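Local coordinates for uncharacterized protein (Thermus thermophilus HB8, PDB 6SCE) that is a type III CRISPR defence DNA nuclease activated by cyclic oligoadenylate, which it probably senses through CARF domains, at residues D13-R26 with L133-Y147. Sequence-based numbering, arbitrary orientation. Where two conformers were deposited one is given.
Sequences DPAPAYLGLKVVER and LEAEALTLEEYARLY. With nucleotides of chain B.
Leu138 fills the middle of the contact, its CD1 3.8 Å from Tyr18 CD2 and also against Leu19 CB, while its other branch, CD2, reaches the methyl of Ala15. Leu146 CD1 packs obliquely against the same tyrosine ring, and Leu133 extends the apolar strip with CD1 against both Leu19 CD2 and Val23 CG2. Strand 105-111 lies beneath this strip through Val110, which touches Leu19 and Leu133. The first helix of this Rossmann-like, probably CARF, domain, 15-28, is thus overlaid by the loop that leaves the edge strand 129-132 and by helix 140-148, whose short segment runs at 135° to it. Where the start of helix 15-28 meets the later turns of helix 140-148 lies nucleotide A2 of chain B: its N6 donates to Tyr143 OH (3.0 Å), which also meets Gly186 O, and to Tyr147 OH. Tyr147 OH in turn donates to Asp13 OD1 (2.6 Å), which also accepts, on its anti lone pair, from Ala15 N in a capping bond, while Asp13 N holds the nucleotide's phosphate. On the other flank Glu142 accepts a very short bond from Tyr18 OH at OE2 (2.5 Å), ring and carboxylate planes 87° apart, while OE1 takes Lys22 NZ (3.0 Å) and Thr139 N, the latter within a capping box. A bend at chi3 (77°) brings Lys22 NZ to Glu136 O as well, 2.8 Å away. A glutamine in place of Glu142 would probably leave the Lys22 ammonium without its charged mate and weaken the grip on Tyr18 OH. Farther out, in one of its two conformers, Arg26 lays its guanidinium over the Ala135 methyl and bridges from NH1 to Glu136 OE2 (3.2 Å), approaching from above the carboxylate plane.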
# COMPACT_ATOMS: atom_id res chain seq x y z
N ASP A 13 -11.84 -2.32 7.12
CA ASP A 13 -12.92 -2.71 6.23
C ASP A 13 -13.92 -3.69 6.87
O ASP A 13 -13.53 -4.76 7.29
CB ASP A 13 -12.39 -3.29 4.93
CG ASP A 13 -13.34 -3.03 3.80
OD1 ASP A 13 -14.43 -3.62 3.80
OD2 ASP A 13 -13.00 -2.17 2.95
N PRO A 14 -15.20 -3.33 6.92
CA PRO A 14 -16.17 -4.23 7.55
C PRO A 14 -16.57 -5.40 6.68
O PRO A 14 -17.16 -6.37 7.17
CB PRO A 14 -17.38 -3.31 7.78
CG PRO A 14 -17.29 -2.31 6.70
CD PRO A 14 -15.81 -2.05 6.55
N ALA A 15 -16.25 -5.34 5.39
CA ALA A 15 -16.75 -6.39 4.49
C ALA A 15 -16.29 -7.83 4.81
O ALA A 15 -17.09 -8.76 4.79
CB ALA A 15 -16.46 -6.06 3.05
N PRO A 16 -14.99 -8.03 5.11
CA PRO A 16 -14.61 -9.41 5.45
C PRO A 16 -15.19 -9.87 6.78
O PRO A 16 -15.43 -11.05 6.95
CB PRO A 16 -13.08 -9.38 5.52
CG PRO A 16 -12.74 -7.93 5.67
CD PRO A 16 -13.81 -7.16 4.93
N ALA A 17 -15.43 -8.94 7.70
CA ALA A 17 -16.06 -9.26 9.00
C ALA A 17 -17.51 -9.70 8.77
O ALA A 17 -18.00 -10.68 9.37
CB ALA A 17 -16.00 -8.05 9.91
N TYR A 18 -18.19 -8.96 7.92
CA TYR A 18 -19.57 -9.30 7.55
C TYR A 18 -19.64 -10.60 6.78
O TYR A 18 -20.46 -11.49 7.12
CB TYR A 18 -20.23 -8.16 6.81
CG TYR A 18 -21.64 -8.46 6.38
CD1 TYR A 18 -22.59 -8.92 7.30
CD2 TYR A 18 -22.04 -8.26 5.07
CE1 TYR A 18 -23.90 -9.18 6.90
CE2 TYR A 18 -23.34 -8.51 4.68
CZ TYR A 18 -24.26 -8.99 5.60
OH TYR A 18 -25.56 -9.24 5.18
N LEU A 19 -18.77 -10.79 5.81
CA LEU A 19 -18.71 -12.03 5.11
C LEU A 19 -18.53 -13.23 6.05
O LEU A 19 -19.22 -14.26 5.89
CB LEU A 19 -17.61 -11.99 4.05
CG LEU A 19 -17.41 -13.24 3.22
CD1 LEU A 19 -18.68 -13.61 2.46
CD2 LEU A 19 -16.24 -13.03 2.25
N GLY A 20 -17.63 -13.11 7.04
CA GLY A 20 -17.41 -14.20 7.99
C GLY A 20 -18.65 -14.50 8.81
O GLY A 20 -18.96 -15.68 9.04
N LEU A 21 -19.40 -13.47 9.18
CA LEU A 21 -20.68 -13.66 9.87
C LEU A 21 -21.67 -14.44 8.98
O LEU A 21 -22.31 -15.39 9.46
CB LEU A 21 -21.27 -12.33 10.32
CG LEU A 21 -22.58 -12.44 11.10
CD1 LEU A 21 -22.52 -13.34 12.33
CD2 LEU A 21 -23.09 -11.06 11.48
N LYS A 22 -21.74 -14.11 7.69
CA LYS A 22 -22.65 -14.83 6.77
C LYS A 22 -22.24 -16.29 6.69
O LYS A 22 -23.10 -17.16 6.64
CB LYS A 22 -22.67 -14.17 5.37
CG LYS A 22 -23.24 -12.77 5.39
CD LYS A 22 -23.28 -12.18 3.98
CE LYS A 22 -24.44 -12.73 3.15
NZ LYS A 22 -24.27 -12.41 1.71
N VAL A 23 -20.94 -16.56 6.71
CA VAL A 23 -20.44 -17.93 6.69
C VAL A 23 -20.90 -18.70 7.93
O VAL A 23 -21.45 -19.83 7.83
CB VAL A 23 -18.91 -17.97 6.59
CG1 VAL A 23 -18.35 -19.37 6.81
CG2 VAL A 23 -18.43 -17.38 5.28
N VAL A 24 -20.72 -18.09 9.09
CA VAL A 24 -21.13 -18.73 10.35
C VAL A 24 -22.64 -18.99 10.36
O VAL A 24 -23.11 -20.10 10.70
CB VAL A 24 -20.74 -17.87 11.55
CG1 VAL A 24 -21.22 -18.53 12.85
CG2 VAL A 24 -19.23 -17.72 11.61
N GLU A 25 -23.41 -17.97 10.02
CA GLU A 25 -24.87 -18.10 9.99
C GLU A 25 -25.33 -19.19 9.05
O GLU A 25 -26.26 -19.92 9.39
CB GLU A 25 -25.56 -16.78 9.66
CG GLU A 25 -25.43 -15.75 10.76
CD GLU A 25 -26.14 -14.44 10.45
OE1 GLU A 25 -26.25 -14.05 9.27
OE2 GLU A 25 -26.55 -13.76 11.41
N ARG A 26 -24.71 -19.33 7.88
CA ARG A 26 -25.11 -20.36 6.92
C ARG A 26 -24.83 -21.75 7.48
O ARG A 26 -25.64 -22.66 7.31
CB ARG A 26 -24.39 -20.20 5.59
CG ARG A 26 -24.95 -21.07 4.47
CD ARG A 26 -24.05 -21.10 3.25
NE ARG A 26 -24.70 -21.80 2.15
CZ ARG A 26 -24.06 -22.44 1.18
NH1 ARG A 26 -22.73 -22.48 1.16
NH2 ARG A 26 -24.76 -23.05 0.23
N LEU A 133 -17.07 -19.32 -1.49
CA LEU A 133 -18.16 -18.60 -0.86
C LEU A 133 -19.10 -17.95 -1.87
O LEU A 133 -19.53 -16.78 -1.70
CB LEU A 133 -17.61 -17.55 0.13
CG LEU A 133 -16.79 -18.19 1.26
CD1 LEU A 133 -16.28 -17.08 2.17
CD2 LEU A 133 -17.58 -19.23 2.05
N GLU A 134 -19.49 -18.73 -2.89
CA GLU A 134 -20.41 -18.23 -3.90
C GLU A 134 -21.69 -17.77 -3.30
O GLU A 134 -22.19 -16.73 -3.66
CB GLU A 134 -20.79 -19.33 -4.91
CG GLU A 134 -19.66 -19.74 -5.80
CD GLU A 134 -19.31 -18.73 -6.87
OE1 GLU A 134 -20.05 -17.72 -7.09
OE2 GLU A 134 -18.26 -18.95 -7.49
N ALA A 135 -22.23 -18.55 -2.37
CA ALA A 135 -23.54 -18.27 -1.79
C ALA A 135 -23.53 -17.11 -0.81
O ALA A 135 -24.45 -16.30 -0.79
CB ALA A 135 -24.10 -19.51 -1.10
N GLU A 136 -22.47 -17.06 0.00
CA GLU A 136 -22.31 -16.05 1.05
C GLU A 136 -21.76 -14.70 0.54
O GLU A 136 -21.83 -13.70 1.24
CB GLU A 136 -21.34 -16.59 2.10
CG GLU A 136 -21.82 -17.86 2.79
CD GLU A 136 -21.30 -19.14 2.16
OE1 GLU A 136 -20.92 -19.14 0.96
OE2 GLU A 136 -21.23 -20.17 2.87
N ALA A 137 -21.20 -14.70 -0.66
CA ALA A 137 -20.67 -13.47 -1.29
C ALA A 137 -21.53 -12.25 -1.09
O ALA A 137 -22.77 -12.29 -1.29
CB ALA A 137 -20.49 -13.70 -2.79
N LEU A 138 -20.92 -11.13 -0.71
CA LEU A 138 -21.70 -9.93 -0.52
C LEU A 138 -22.37 -9.50 -1.85
O LEU A 138 -21.77 -9.57 -2.94
CB LEU A 138 -20.84 -8.78 0.02
CG LEU A 138 -20.75 -8.67 1.55
CD1 LEU A 138 -20.32 -9.97 2.19
CD2 LEU A 138 -19.81 -7.52 1.91
N THR A 139 -23.59 -9.03 -1.72
CA THR A 139 -24.37 -8.52 -2.84
C THR A 139 -24.06 -7.05 -3.03
O THR A 139 -23.47 -6.38 -2.18
CB THR A 139 -25.88 -8.66 -2.57
OG1 THR A 139 -26.23 -7.81 -1.46
CG2 THR A 139 -26.26 -10.14 -2.26
N LEU A 140 -24.51 -6.50 -4.14
CA LEU A 140 -24.37 -5.08 -4.39
C LEU A 140 -25.07 -4.30 -3.30
O LEU A 140 -24.56 -3.28 -2.84
CB LEU A 140 -24.88 -4.70 -5.78
CG LEU A 140 -24.56 -3.23 -6.13
CD1 LEU A 140 -24.19 -3.04 -7.59
CD2 LEU A 140 -25.69 -2.29 -5.72
N GLU A 141 -26.24 -4.76 -2.89
CA GLU A 141 -26.99 -4.02 -1.88
C GLU A 141 -26.25 -4.02 -0.54
O GLU A 141 -26.29 -3.03 0.20
CB GLU A 141 -28.37 -4.63 -1.69
CG GLU A 141 -29.30 -4.38 -2.85
CD GLU A 141 -28.91 -5.10 -4.12
OE1 GLU A 141 -28.33 -6.24 -4.06
OE2 GLU A 141 -29.19 -4.48 -5.19
N GLU A 142 -25.63 -5.14 -0.23
CA GLU A 142 -24.81 -5.24 1.03
C GLU A 142 -23.62 -4.27 0.95
O GLU A 142 -23.35 -3.54 1.89
CB GLU A 142 -24.41 -6.67 1.26
CG GLU A 142 -25.54 -7.50 1.85
CD GLU A 142 -25.32 -8.99 1.85
OE1 GLU A 142 -24.58 -9.50 0.99
OE2 GLU A 142 -25.90 -9.68 2.76
N TYR A 143 -22.90 -4.24 -0.18
CA TYR A 143 -21.84 -3.24 -0.35
C TYR A 143 -22.35 -1.82 -0.28
O TYR A 143 -21.69 -0.97 0.29
CB TYR A 143 -21.07 -3.48 -1.64
CG TYR A 143 -20.00 -4.49 -1.51
CD1 TYR A 143 -18.87 -4.23 -0.74
CD2 TYR A 143 -20.08 -5.71 -2.13
CE1 TYR A 143 -17.85 -5.14 -0.64
CE2 TYR A 143 -19.05 -6.62 -2.04
CZ TYR A 143 -17.94 -6.34 -1.28
OH TYR A 143 -16.92 -7.29 -1.15
N ALA A 144 -23.52 -1.55 -0.85
CA ALA A 144 -24.08 -0.21 -0.82
C ALA A 144 -24.36 0.24 0.60
O ALA A 144 -24.07 1.40 0.97
CB ALA A 144 -25.34 -0.12 -1.68
N ARG A 145 -24.89 -0.65 1.43
CA ARG A 145 -25.20 -0.20 2.78
C ARG A 145 -23.92 -0.09 3.66
O ARG A 145 -23.88 0.71 4.57
CB ARG A 145 -26.33 -1.02 3.43
CG ARG A 145 -25.99 -2.46 3.73
CD ARG A 145 -27.11 -3.18 4.49
NE ARG A 145 -27.43 -2.48 5.71
CZ ARG A 145 -28.57 -2.56 6.37
NH1 ARG A 145 -29.52 -3.41 5.99
NH2 ARG A 145 -28.71 -1.81 7.46
N LEU A 146 -22.89 -0.87 3.36
CA LEU A 146 -21.62 -0.84 4.11
C LEU A 146 -20.64 0.23 3.65
O LEU A 146 -19.88 0.74 4.46
CB LEU A 146 -20.91 -2.20 4.02
CG LEU A 146 -21.59 -3.39 4.74
CD1 LEU A 146 -20.82 -4.67 4.56
CD2 LEU A 146 -21.75 -3.04 6.21
N TYR A 147 -20.65 0.56 2.35
CA TYR A 147 -19.68 1.49 1.75
C TYR A 147 -20.32 2.78 1.26
O TYR A 147 -19.83 3.88 1.54
CB TYR A 147 -19.00 0.87 0.55
CG TYR A 147 -18.06 -0.31 0.81
CD1 TYR A 147 -17.77 -0.77 2.09
CD2 TYR A 147 -17.43 -0.94 -0.27
CE1 TYR A 147 -16.89 -1.83 2.29
CE2 TYR A 147 -16.55 -2.00 -0.08
CZ TYR A 147 -16.28 -2.44 1.19
OH TYR A 147 -15.38 -3.49 1.38
P A B 2 -8.83 -4.81 7.26
OP1 A B 2 -9.33 -3.53 6.67
OP2 A B 2 -9.60 -5.55 8.32
O5' A B 2 -8.60 -5.82 6.04
C5' A B 2 -8.35 -7.21 6.34
C4' A B 2 -8.22 -7.99 5.05
O4' A B 2 -9.50 -7.99 4.38
C3' A B 2 -7.21 -7.45 4.05
O3' A B 2 -6.47 -8.50 3.43
C2' A B 2 -8.09 -6.77 3.00
O2' A B 2 -7.50 -6.77 1.72
C1' A B 2 -9.32 -7.66 3.03
N9 A B 2 -10.53 -7.05 2.50
C8 A B 2 -10.79 -5.71 2.35
N7 A B 2 -11.95 -5.49 1.78
C5 A B 2 -12.47 -6.75 1.52
C6 A B 2 -13.66 -7.19 0.92
N6 A B 2 -14.56 -6.37 0.37
N1 A B 2 -13.88 -8.52 0.87
C2 A B 2 -12.92 -9.34 1.33
N3 A B 2 -11.76 -9.05 1.91
C4 A B 2 -11.59 -7.72 1.97
O HOH W 1 -16.52 -9.54 1.49
O HOH W 2 -27.59 -11.45 1.93
O HOH W 3 -25.75 -13.81 0.05